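Long-range contacts in protein LEC-6 (Caenorhabditis elegans, PDB 3VV1), which binds galactose-containing saccharides as a galectin, here holding galactose and fucose in its glycan pocket: residues P54-I63 against H74-G82; Y110-I121 against F124-E135. All coordinates share one frame; numbering follows the deposited sequence.

In the fold
Interaction 1 closes along the chain before interaction 2 opens, and their centres lie about 18 Å apart on the two facing sheets of the galectin sandwich. Interaction 1 joins strands 60-66 and 71-78 of the sugar-binding sheet. Interaction 2 joins strands 110-117, 120-125 and 128-134, neighbours at one side of the other sheet. The two meet in the core: Phe75 CE2 and Ile63 CD1 each lie 3.8 Å from Leu112 CD2, the ring of Phe75 meets that of Phe114 edge-to-face, and Pro54 packs on Tyr110. The strand carrying His74, Asn76 and Arg78 to the glycan therefore rests, through its other face, on the second sheet.

Interaction 1. Residues P54-I63 against H74-G82; sequences PTSADSRFHI and HFNARFDEG. With GAL (beta-D-galactopyranose), chain C; FUC (alpha-L-fucopyranose), chain B.
The backbone oxygen Phe61 O takes two donors from the 74-82 side: Ala77 N, as part of the antiparallel ladder, and Asn76 ND2 at 2.9 Å, which approaches from above the carbonyl plane. The amide of Asn76 is thereby fixed in rotation, and its OD1 receives Arg78 NE at 2.8 Å. On the same face, the guanidinium of Arg60 lies flat on that of Arg78, planes 5° apart and centres 4.1 Å apart. Carboxylates probably balance the two positive charges: Asp80 takes Arg60 side-on, OD1 from NE and OD2 from NH2 at 2.8 Å, while Glu81 OE1 accepts Arg78 NH1 and also pairs with Arg99. With CG between the backbone N and the carbonyl carbon (chi1 61°), the short Asp80 chain turns its carboxylate to this edge of Arg60. Arg78 NH2 then reaches galactose O4 at 2.9 Å and NH1 reaches fucose O3; His74 NE2 shares a 2.7 Å hydrogen bond with the same galactose O4, and Glu81 OE2 accepts from fucose O2. On the opposite face of the hairpin, that of Phe61 and Ala77, Ala77 CB sits over the face of the Phe61 ring, 3.7 Å from its centroid, and Phe79 CE2 meets that ring's edge. One hydrophobic face and one sugar-binding face on a single antiparallel hairpin are characteristic of the galectin carbohydrate-recognition site.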
loop_
_atom_site.group_PDB
_atom_site.type_symbol
_atom_site.label_atom_id
_atom_site.label_comp_id
_atom_site.label_asym_id
_atom_site.label_seq_id
_atom_site.Cartn_x
_atom_site.Cartn_y
_atom_site.Cartn_z
ATOM N N PRO A 54 -22.845 -4.717 7.147
ATOM C CA PRO A 54 -23.110 -4.604 8.572
ATOM C C PRO A 54 -23.705 -5.930 9.028
ATOM O O PRO A 54 -24.478 -6.552 8.277
ATOM C CB PRO A 54 -24.165 -3.473 8.648
ATOM C CG PRO A 54 -24.002 -2.703 7.373
ATOM C CD PRO A 54 -23.704 -3.788 6.363
ATOM N N THR A 55 -23.351 -6.383 10.236
ATOM C CA THR A 55 -23.821 -7.708 10.733
ATOM C C THR A 55 -24.696 -7.501 11.967
ATOM O O THR A 55 -24.781 -6.385 12.496
ATOM C CB THR A 55 -22.653 -8.642 11.125
ATOM O OG1 THR A 55 -22.022 -8.096 12.294
ATOM C CG2 THR A 55 -21.646 -8.828 9.965
ATOM N N SER A 56 -25.372 -8.569 12.392
ATOM C CA SER A 56 -26.164 -8.551 13.614
ATOM C C SER A 56 -25.310 -8.905 14.840
ATOM O O SER A 56 -25.844 -9.102 15.920
ATOM C CB SER A 56 -27.406 -9.459 13.414
ATOM O OG SER A 56 -27.995 -9.176 12.093
ATOM N N ALA A 57 -23.997 -9.014 14.700
ATOM C CA ALA A 57 -23.122 -9.368 15.850
ATOM C C ALA A 57 -22.993 -8.241 16.910
ATOM O O ALA A 57 -22.690 -8.489 18.082
ATOM C CB ALA A 57 -21.743 -9.762 15.340
ATOM N N ASP A 58 -23.172 -7.012 16.472
ATOM C CA ASP A 58 -23.239 -5.875 17.373
ATOM C C ASP A 58 -24.218 -4.878 16.767
ATOM O O ASP A 58 -24.410 -4.844 15.536
ATOM C CB ASP A 58 -21.864 -5.180 17.578
ATOM C CG ASP A 58 -21.886 -4.203 18.777
ATOM O OD1 ASP A 58 -21.957 -4.658 19.897
ATOM O OD2 ASP A 58 -21.990 -2.982 18.651
ATOM N N SER A 59 -24.792 -4.032 17.625
ATOM C CA SER A 59 -25.741 -3.036 17.150
ATOM C C SER A 59 -25.083 -1.781 16.550
ATOM O O SER A 59 -25.808 -0.886 16.070
ATOM C CB SER A 59 -26.636 -2.603 18.291
ATOM O OG SER A 59 -25.890 -2.095 19.387
ATOM N N ARG A 60 -23.749 -1.704 16.626
ATOM C CA ARG A 60 -23.001 -0.582 16.033
ATOM C C ARG A 60 -21.771 -1.038 15.325
ATOM O O ARG A 60 -21.239 -2.053 15.660
ATOM C CB ARG A 60 -22.556 0.418 17.134
ATOM C CG ARG A 60 -23.748 0.939 17.944
ATOM C CD ARG A 60 -23.288 1.998 18.951
ATOM N NE ARG A 60 -24.465 2.491 19.669
ATOM C CZ ARG A 60 -24.406 3.375 20.676
ATOM N NH1 ARG A 60 -23.217 3.885 21.072
ATOM N NH2 ARG A 60 -25.513 3.729 21.312
ATOM N N PHE A 61 -21.254 -0.175 14.433
ATOM C CA PHE A 61 -19.909 -0.363 13.945
ATOM C C PHE A 61 -19.361 1.021 13.703
ATOM O O PHE A 61 -20.107 2.017 13.554
ATOM C CB PHE A 61 -19.826 -1.246 12.652
ATOM C CG PHE A 61 -20.379 -0.599 11.386
ATOM C CD1 PHE A 61 -19.587 0.206 10.583
ATOM C CD2 PHE A 61 -21.694 -0.890 10.977
ATOM C CE1 PHE A 61 -20.092 0.731 9.387
ATOM C CE2 PHE A 61 -22.228 -0.327 9.793
ATOM C CZ PHE A 61 -21.406 0.477 8.997
ATOM N N HIS A 62 -18.047 1.115 13.640
ATOM C CA HIS A 62 -17.476 2.441 13.314
ATOM C C HIS A 62 -16.227 2.328 12.495
ATOM O O HIS A 62 -15.565 1.282 12.474
ATOM C CB HIS A 62 -17.239 3.300 14.591
ATOM C CG HIS A 62 -16.261 2.713 15.532
ATOM N ND1 HIS A 62 -16.626 1.918 16.578
ATOM C CD2 HIS A 62 -14.875 2.777 15.558
ATOM C CE1 HIS A 62 -15.536 1.568 17.260
ATOM N NE2 HIS A 62 -14.464 2.071 16.634
ATOM N N ILE A 63 -15.915 3.453 11.808
ATOM C CA ILE A 63 -14.622 3.642 11.144
ATOM C C ILE A 63 -13.987 4.836 11.826
ATOM O O ILE A 63 -14.627 5.876 11.937
ATOM C CB ILE A 63 -14.828 3.944 9.651
ATOM C CG1 ILE A 63 -15.322 2.729 8.841
ATOM C CG2 ILE A 63 -13.500 4.371 9.060
ATOM C CD1 ILE A 63 -16.771 2.487 8.814
ATOM N N HIS A 74 -14.666 9.926 13.571
ATOM C CA HIS A 74 -15.246 8.680 14.050
ATOM C C HIS A 74 -16.595 8.665 13.377
ATOM O O HIS A 74 -17.443 9.520 13.646
ATOM C CB HIS A 74 -15.370 8.796 15.591
ATOM C CG HIS A 74 -16.247 7.734 16.246
ATOM N ND1 HIS A 74 -15.788 6.479 16.497
ATOM C CD2 HIS A 74 -17.526 7.796 16.789
ATOM C CE1 HIS A 74 -16.716 5.766 17.183
ATOM N NE2 HIS A 74 -17.805 6.569 17.344
ATOM N N PHE A 75 -16.806 7.700 12.486
ATOM C CA PHE A 75 -18.069 7.548 11.731
ATOM C C PHE A 75 -18.770 6.323 12.334
ATOM O O PHE A 75 -18.250 5.199 12.232
ATOM C CB PHE A 75 -17.700 7.321 10.245
ATOM C CG PHE A 75 -18.883 6.943 9.385
ATOM C CD1 PHE A 75 -19.625 7.942 8.731
ATOM C CD2 PHE A 75 -19.268 5.584 9.205
ATOM C CE1 PHE A 75 -20.704 7.630 7.918
ATOM C CE2 PHE A 75 -20.376 5.292 8.387
ATOM C CZ PHE A 75 -21.067 6.286 7.734
ATOM N N ASN A 76 -19.885 6.527 13.020
ATOM C CA ASN A 76 -20.469 5.419 13.830
ATOM C C ASN A 76 -21.901 5.146 13.363
ATOM O O ASN A 76 -22.792 5.969 13.534
ATOM C CB ASN A 76 -20.458 5.899 15.269
ATOM C CG ASN A 76 -20.773 4.803 16.325
ATOM O OD1 ASN A 76 -21.115 5.153 17.456
ATOM N ND2 ASN A 76 -20.593 3.507 16.008
ATOM N N ALA A 77 -22.096 4.005 12.741
ATOM C CA ALA A 77 -23.429 3.553 12.387
ATOM C C ALA A 77 -24.049 2.905 13.627
ATOM O O ALA A 77 -23.465 2.001 14.196
ATOM C CB ALA A 77 -23.303 2.501 11.253
ATOM N N ARG A 78 -25.257 3.330 13.998
ATOM C CA ARG A 78 -25.926 2.842 15.217
ATOM C C ARG A 78 -27.309 2.280 14.847
ATOM O O ARG A 78 -28.270 3.035 14.600
ATOM C CB ARG A 78 -26.065 4.011 16.225
ATOM C CG ARG A 78 -24.715 4.624 16.600
ATOM C CD ARG A 78 -24.943 5.668 17.680
ATOM N NE ARG A 78 -23.662 6.178 18.170
ATOM C CZ ARG A 78 -23.551 7.046 19.174
ATOM N NH1 ARG A 78 -24.660 7.514 19.783
ATOM N NH2 ARG A 78 -22.352 7.443 19.587
ATOM N N PHE A 79 -27.427 0.962 14.817
ATOM C CA PHE A 79 -28.728 0.331 14.563
ATOM C C PHE A 79 -29.621 0.393 15.803
ATOM O O PHE A 79 -30.835 0.306 15.691
ATOM C CB PHE A 79 -28.483 -1.102 14.066
ATOM C CG PHE A 79 -27.760 -1.126 12.751
ATOM C CD1 PHE A 79 -28.452 -0.890 11.552
ATOM C CD2 PHE A 79 -26.339 -1.297 12.695
ATOM C CE1 PHE A 79 -27.738 -0.853 10.348
ATOM C CE2 PHE A 79 -25.635 -1.266 11.481
ATOM C CZ PHE A 79 -26.348 -1.033 10.293
ATOM N N ASP A 80 -29.024 0.560 16.992
ATOM C CA ASP A 80 -29.818 0.645 18.207
ATOM C C ASP A 80 -30.506 2.022 18.271
ATOM O O ASP A 80 -31.654 2.121 18.693
ATOM C CB ASP A 80 -28.951 0.391 19.474
ATOM C CG ASP A 80 -27.801 1.422 19.637
ATOM O OD1 ASP A 80 -27.208 1.844 18.600
ATOM O OD2 ASP A 80 -27.505 1.778 20.786
ATOM N N GLU A 81 -29.798 3.055 17.829
ATOM C CA GLU A 81 -30.355 4.428 17.829
ATOM C C GLU A 81 -30.995 4.846 16.484
ATOM O O GLU A 81 -31.673 5.883 16.430
ATOM C CB GLU A 81 -29.332 5.465 18.248
ATOM C CG GLU A 81 -28.863 5.280 19.679
ATOM C CD GLU A 81 -27.954 6.367 20.178
ATOM O OE1 GLU A 81 -27.367 7.107 19.386
ATOM O OE2 GLU A 81 -27.828 6.452 21.384
ATOM N N GLY A 82 -30.797 4.082 15.412
ATOM C CA GLY A 82 -31.292 4.473 14.078
ATOM C C GLY A 82 -30.623 5.755 13.564
ATOM O O GLY A 82 -31.298 6.644 13.050
HETATM C C1 GAL C . -20.459 7.890 22.630
HETATM C C2 GAL C . -20.017 6.429 22.315
HETATM C C3 GAL C . -18.671 6.424 21.693
HETATM C C4 GAL C . -18.665 7.371 20.482
HETATM C C5 GAL C . -19.165 8.752 20.932
HETATM C C6 GAL C . -19.167 9.760 19.758
HETATM O O2 GAL C . -19.984 5.709 23.527
HETATM O O3 GAL C . -18.366 5.088 21.207
HETATM O O4 GAL C . -19.512 6.838 19.438
HETATM O O5 GAL C . -20.454 8.660 21.426
HETATM O O6 GAL C . -19.646 11.030 20.239
HETATM C C1 FUC B . -24.750 7.457 24.367
HETATM C C2 FUC B . -24.797 8.181 22.947
HETATM C C3 FUC B . -23.805 9.388 22.893
HETATM C C4 FUC B . -22.446 9.123 23.600
HETATM C C5 FUC B . -22.662 8.985 25.119
HETATM C C6 FUC B . -21.299 8.693 25.716
HETATM O O1 FUC B . -26.046 7.374 24.942
HETATM O O2 FUC B . -26.198 8.493 22.374
HETATM O O3 FUC B . -23.580 9.564 21.542
HETATM O O4 FUC B . -21.809 7.854 23.059
HETATM O O5 FUC B . -23.585 7.846 25.327
HETATM O O HOH W 1 -24.876 -0.182 21.735
HETATM O O HOH W 2 -20.513 3.935 19.827
HETATM O O HOH W 3 -19.156 1.033 17.097
#

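Interaction 2. Residues Y110-I121 against F124-E135; sequences YTLEFVSNGGII and FVNGAHFADFVE
Two consecutive beta hairpins, each turning through a type I' turn, bring 110-121 against 124-135 at one side of the galectin sheet that faces away from the glycan. At the first end Asn126 grips Thr111 twice: its N donates to Thr111 O at 2.8 Å, and its side-chain OD1 accepts from Thr111 N at 2.9 Å. The side-chain amide thus continues the ladder where the backbone turns off; its plane is turned only 14° from that of the Tyr110 ring, which ND2 approaches obliquely at CD1, without stacking on it. CG anti to the carbonyl carbon (chi1 -67°) brings the amide back to Thr111. A water ties this corner together, donating to Thr111 O and Glu113 OE2 and accepting from Gly127 N; Glu113 OE1 pairs with Arg47. Glu113 and Phe124 exchange two backbone bonds, and CE1 of the Phe124 ring touches Val115 CG2 at 3.9 Å. On the inward face, Leu112 CD1 meets Val125 CG2 at 3.9 Å.

At the other end Ile121 and Phe133 form a second hydrogen-bonded pair, both side chains reaching Leu73 of the opposing sheet. Glu135 N donates to Gly119 O, and its extended side chain runs across the glycine, CD lying 3.5 Å from Gly119 CA. A water bridges Glu135 OE1, Ser116 OG and Gly119 N; Ser139 OG bonds both OE1 and Ser116 OG, the latter also hydrogen-bonded to Phe42 O. Phe130 and Ala131 form a classic beta bulge opposite Ile123. The whole is an antiparallel beta meander within the jelly-roll sandwich of galectins.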
loop_
_atom_site.group_PDB
_atom_site.type_symbol
_atom_site.label_atom_id
_atom_site.label_comp_id
_atom_site.label_asym_id
_atom_site.label_seq_id
_atom_site.Cartn_x
_atom_site.Cartn_y
_atom_site.Cartn_z
ATOM N N TYR A 110 -22.750 -2.576 1.140
ATOM C CA TYR A 110 -22.619 -1.143 0.808
ATOM C C TYR A 110 -21.200 -0.837 0.406
ATOM O O TYR A 110 -20.225 -1.352 0.997
ATOM C CB TYR A 110 -22.939 -0.262 2.063
ATOM C CG TYR A 110 -24.378 -0.464 2.468
ATOM C CD1 TYR A 110 -25.373 0.291 1.906
ATOM C CD2 TYR A 110 -24.746 -1.462 3.401
ATOM C CE1 TYR A 110 -26.700 0.080 2.194
ATOM C CE2 TYR A 110 -26.063 -1.679 3.711
ATOM C CZ TYR A 110 -27.059 -0.925 3.087
ATOM O OH TYR A 110 -28.378 -1.139 3.388
ATOM N N THR A 111 -21.073 0.080 -0.544
ATOM C CA THR A 111 -19.823 0.694 -0.854
ATOM C C THR A 111 -19.787 2.055 -0.177
ATOM O O THR A 111 -20.609 2.932 -0.464
ATOM C CB THR A 111 -19.622 0.808 -2.362
ATOM O OG1 THR A 111 -19.505 -0.497 -2.941
ATOM C CG2 THR A 111 -18.328 1.633 -2.677
ATOM N N LEU A 112 -18.870 2.192 0.763
ATOM C CA LEU A 112 -18.768 3.440 1.606
ATOM C C LEU A 112 -17.461 4.095 1.313
ATOM O O LEU A 112 -16.398 3.458 1.370
ATOM C CB LEU A 112 -18.850 3.038 3.095
ATOM C CG LEU A 112 -18.569 4.142 4.127
ATOM C CD1 LEU A 112 -19.690 5.163 4.009
ATOM C CD2 LEU A 112 -18.516 3.523 5.569
ATOM N N GLU A 113 -17.542 5.351 0.904
ATOM C CA GLU A 113 -16.295 6.067 0.552
ATOM C C GLU A 113 -16.167 7.338 1.350
ATOM O O GLU A 113 -17.145 8.044 1.569
ATOM C CB GLU A 113 -16.293 6.384 -0.933
ATOM C CG GLU A 113 -16.397 5.143 -1.764
ATOM C CD GLU A 113 -16.550 5.512 -3.220
ATOM O OE1 GLU A 113 -15.488 5.754 -3.901
ATOM O OE2 GLU A 113 -17.744 5.638 -3.696
ATOM N N PHE A 114 -14.934 7.650 1.739
ATOM C CA PHE A 114 -14.599 8.910 2.387
ATOM C C PHE A 114 -13.588 9.605 1.442
ATOM O O PHE A 114 -12.646 8.976 0.942
ATOM C CB PHE A 114 -13.868 8.626 3.706
ATOM C CG PHE A 114 -14.709 7.848 4.724
ATOM C CD1 PHE A 114 -14.815 6.456 4.647
ATOM C CD2 PHE A 114 -15.482 8.534 5.686
ATOM C CE1 PHE A 114 -15.655 5.734 5.559
ATOM C CE2 PHE A 114 -16.264 7.827 6.632
ATOM C CZ PHE A 114 -16.342 6.423 6.555
ATOM N N VAL A 115 -13.755 10.909 1.279
ATOM C CA VAL A 115 -12.858 11.684 0.381
ATOM C C VAL A 115 -12.469 12.926 1.155
ATOM O O VAL A 115 -13.349 13.682 1.608
ATOM C CB VAL A 115 -13.522 12.116 -0.935
ATOM C CG1 VAL A 115 -12.450 12.784 -1.860
ATOM C CG2 VAL A 115 -14.142 10.895 -1.605
ATOM N N SER A 116 -11.173 13.168 1.334
ATOM C CA SER A 116 -10.725 14.290 2.176
ATOM C C SER A 116 -10.018 15.346 1.395
ATOM O O SER A 116 -9.002 15.074 0.760
ATOM C CB SER A 116 -9.699 13.768 3.175
ATOM O OG SER A 116 -9.292 14.851 3.983
ATOM N N ASN A 117 -10.530 16.560 1.454
ATOM C CA ASN A 117 -9.889 17.679 0.768
ATOM C C ASN A 117 -10.354 18.995 1.334
ATOM O O ASN A 117 -11.587 19.147 1.607
ATOM C CB ASN A 117 -10.209 17.687 -0.681
ATOM C CG ASN A 117 -9.049 18.241 -1.515
ATOM O OD1 ASN A 117 -8.163 19.024 -1.064
ATOM N ND2 ASN A 117 -9.017 17.754 -2.732
ATOM N N GLY A 118 -9.375 19.870 1.564
ATOM C CA GLY A 118 -9.651 21.252 1.990
ATOM C C GLY A 118 -10.398 21.286 3.304
ATOM O O GLY A 118 -11.211 22.207 3.549
ATOM N N GLY A 119 -10.131 20.300 4.146
ATOM C CA GLY A 119 -10.681 20.267 5.490
ATOM C C GLY A 119 -12.097 19.693 5.563
ATOM O O GLY A 119 -12.728 19.732 6.637
ATOM N N ILE A 120 -12.618 19.194 4.443
ATOM C CA ILE A 120 -13.936 18.553 4.438
ATOM C C ILE A 120 -13.755 17.105 4.075
ATOM O O ILE A 120 -13.108 16.799 3.036
ATOM C CB ILE A 120 -14.884 19.220 3.434
ATOM C CG1 ILE A 120 -15.063 20.702 3.804
ATOM C CG2 ILE A 120 -16.257 18.504 3.422
ATOM C CD1 ILE A 120 -15.914 21.409 2.779
ATOM N N ILE A 121 -14.356 16.210 4.885
ATOM C CA ILE A 121 -14.354 14.796 4.506
ATOM C C ILE A 121 -15.781 14.517 4.019
ATOM O O ILE A 121 -16.731 14.559 4.803
ATOM C CB ILE A 121 -13.934 13.902 5.698
ATOM C CG1 ILE A 121 -12.487 14.297 6.130
ATOM C CG2 ILE A 121 -14.065 12.404 5.266
ATOM C CD1 ILE A 121 -12.048 13.654 7.432
ATOM N N PHE A 124 -19.780 9.041 0.942
ATOM C CA PHE A 124 -20.716 8.522 -0.052
ATOM C C PHE A 124 -21.106 7.115 0.268
ATOM O O PHE A 124 -20.289 6.344 0.727
ATOM C CB PHE A 124 -20.026 8.555 -1.444
ATOM C CG PHE A 124 -19.570 9.943 -1.840
ATOM C CD1 PHE A 124 -18.394 10.474 -1.270
ATOM C CD2 PHE A 124 -20.350 10.740 -2.680
ATOM C CE1 PHE A 124 -17.983 11.772 -1.603
ATOM C CE2 PHE A 124 -19.948 12.079 -3.017
ATOM C CZ PHE A 124 -18.752 12.546 -2.461
ATOM N N VAL A 125 -22.373 6.788 -0.003
ATOM C CA VAL A 125 -22.853 5.420 0.191
ATOM C C VAL A 125 -23.404 4.972 -1.153
ATOM O O VAL A 125 -24.299 5.643 -1.708
ATOM C CB VAL A 125 -23.931 5.389 1.283
ATOM C CG1 VAL A 125 -24.490 3.954 1.409
ATOM C CG2 VAL A 125 -23.309 5.801 2.615
ATOM N N ASN A 126 -22.847 3.910 -1.739
ATOM C CA ASN A 126 -23.361 3.402 -3.025
ATOM C C ASN A 126 -23.352 4.485 -4.093
ATOM O O ASN A 126 -24.292 4.656 -4.883
ATOM C CB ASN A 126 -24.740 2.667 -2.885
ATOM C CG ASN A 126 -24.632 1.365 -2.094
ATOM O OD1 ASN A 126 -23.544 0.932 -1.773
ATOM N ND2 ASN A 126 -25.734 0.721 -1.845
ATOM N N GLY A 127 -22.304 5.285 -4.000
ATOM C CA GLY A 127 -22.032 6.333 -5.013
ATOM C C GLY A 127 -22.723 7.676 -4.751
ATOM O O GLY A 127 -22.336 8.704 -5.365
ATOM N N ALA A 128 -23.742 7.690 -3.869
ATOM C CA ALA A 128 -24.505 8.927 -3.609
ATOM C C ALA A 128 -23.932 9.661 -2.411
ATOM O O ALA A 128 -23.502 9.054 -1.401
ATOM C CB ALA A 128 -25.957 8.635 -3.337
ATOM N N HIS A 129 -23.884 10.977 -2.509
ATOM C CA HIS A 129 -23.415 11.756 -1.372
ATOM C C HIS A 129 -24.312 11.537 -0.166
ATOM O O HIS A 129 -25.541 11.624 -0.264
ATOM C CB HIS A 129 -23.380 13.240 -1.718
ATOM C CG HIS A 129 -22.836 14.085 -0.616
ATOM N ND1 HIS A 129 -23.635 14.720 0.319
ATOM C CD2 HIS A 129 -21.515 14.384 -0.285
ATOM C CE1 HIS A 129 -22.820 15.375 1.187
ATOM N NE2 HIS A 129 -21.543 15.188 0.812
ATOM N N PHE A 130 -23.690 11.243 0.966
ATOM C CA PHE A 130 -24.428 10.994 2.222
ATOM C C PHE A 130 -24.254 12.166 3.194
ATOM O O PHE A 130 -25.255 12.692 3.729
ATOM C CB PHE A 130 -23.938 9.677 2.848
ATOM C CG PHE A 130 -24.453 9.478 4.240
ATOM C CD1 PHE A 130 -25.825 9.273 4.477
ATOM C CD2 PHE A 130 -23.583 9.531 5.308
ATOM C CE1 PHE A 130 -26.289 9.122 5.769
ATOM C CE2 PHE A 130 -24.067 9.451 6.613
ATOM C CZ PHE A 130 -25.430 9.209 6.830
ATOM N N ALA A 131 -23.004 12.567 3.464
ATOM C CA ALA A 131 -22.812 13.671 4.417
ATOM C C ALA A 131 -21.425 14.239 4.233
ATOM O O ALA A 131 -20.525 13.539 3.793
ATOM C CB ALA A 131 -22.922 13.155 5.866
ATOM N N ASP A 132 -21.263 15.494 4.606
ATOM C CA ASP A 132 -19.954 16.082 4.806
ATOM C C ASP A 132 -19.619 16.161 6.293
ATOM O O ASP A 132 -20.530 16.345 7.165
ATOM C CB ASP A 132 -19.944 17.497 4.264
ATOM C CG ASP A 132 -19.682 17.551 2.761
ATOM O OD1 ASP A 132 -19.452 16.531 2.088
ATOM O OD2 ASP A 132 -19.688 18.700 2.249
ATOM N N PHE A 133 -18.314 16.029 6.598
ATOM C CA PHE A 133 -17.831 16.263 7.952
ATOM C C PHE A 133 -16.740 17.318 7.817
ATOM O O PHE A 133 -15.758 17.114 7.118
ATOM C CB PHE A 133 -17.235 14.966 8.534
ATOM C CG PHE A 133 -16.716 15.131 9.929
ATOM C CD1 PHE A 133 -17.596 15.276 10.972
ATOM C CD2 PHE A 133 -15.338 15.179 10.172
ATOM C CE1 PHE A 133 -17.113 15.419 12.281
ATOM C CE2 PHE A 133 -14.851 15.313 11.462
ATOM C CZ PHE A 133 -15.744 15.453 12.525
ATOM N N VAL A 134 -16.877 18.429 8.509
ATOM C CA VAL A 134 -15.845 19.473 8.474
ATOM C C VAL A 134 -14.835 19.134 9.567
ATOM O O VAL A 134 -15.193 19.175 10.783
ATOM C CB VAL A 134 -16.498 20.854 8.705
ATOM C CG1 VAL A 134 -15.415 21.925 8.866
ATOM C CG2 VAL A 134 -17.471 21.214 7.570
ATOM N N GLU A 135 -13.622 18.762 9.187
ATOM C CA GLU A 135 -12.671 18.259 10.192
ATOM C C GLU A 135 -12.275 19.381 11.195
ATOM O O GLU A 135 -12.311 20.605 10.895
ATOM C CB GLU A 135 -11.415 17.619 9.535
ATOM C CG GLU A 135 -10.481 18.665 8.909
ATOM C CD GLU A 135 -9.471 18.044 7.965
ATOM O OE1 GLU A 135 -9.810 17.072 7.271
ATOM O OE2 GLU A 135 -8.333 18.573 7.885
HETATM O O HOH W 4 -20.035 5.195 -2.330
HETATM O O HOH W 5 -9.230 17.492 4.379
HETATM O O HOH W 6 -11.989 22.036 8.468
#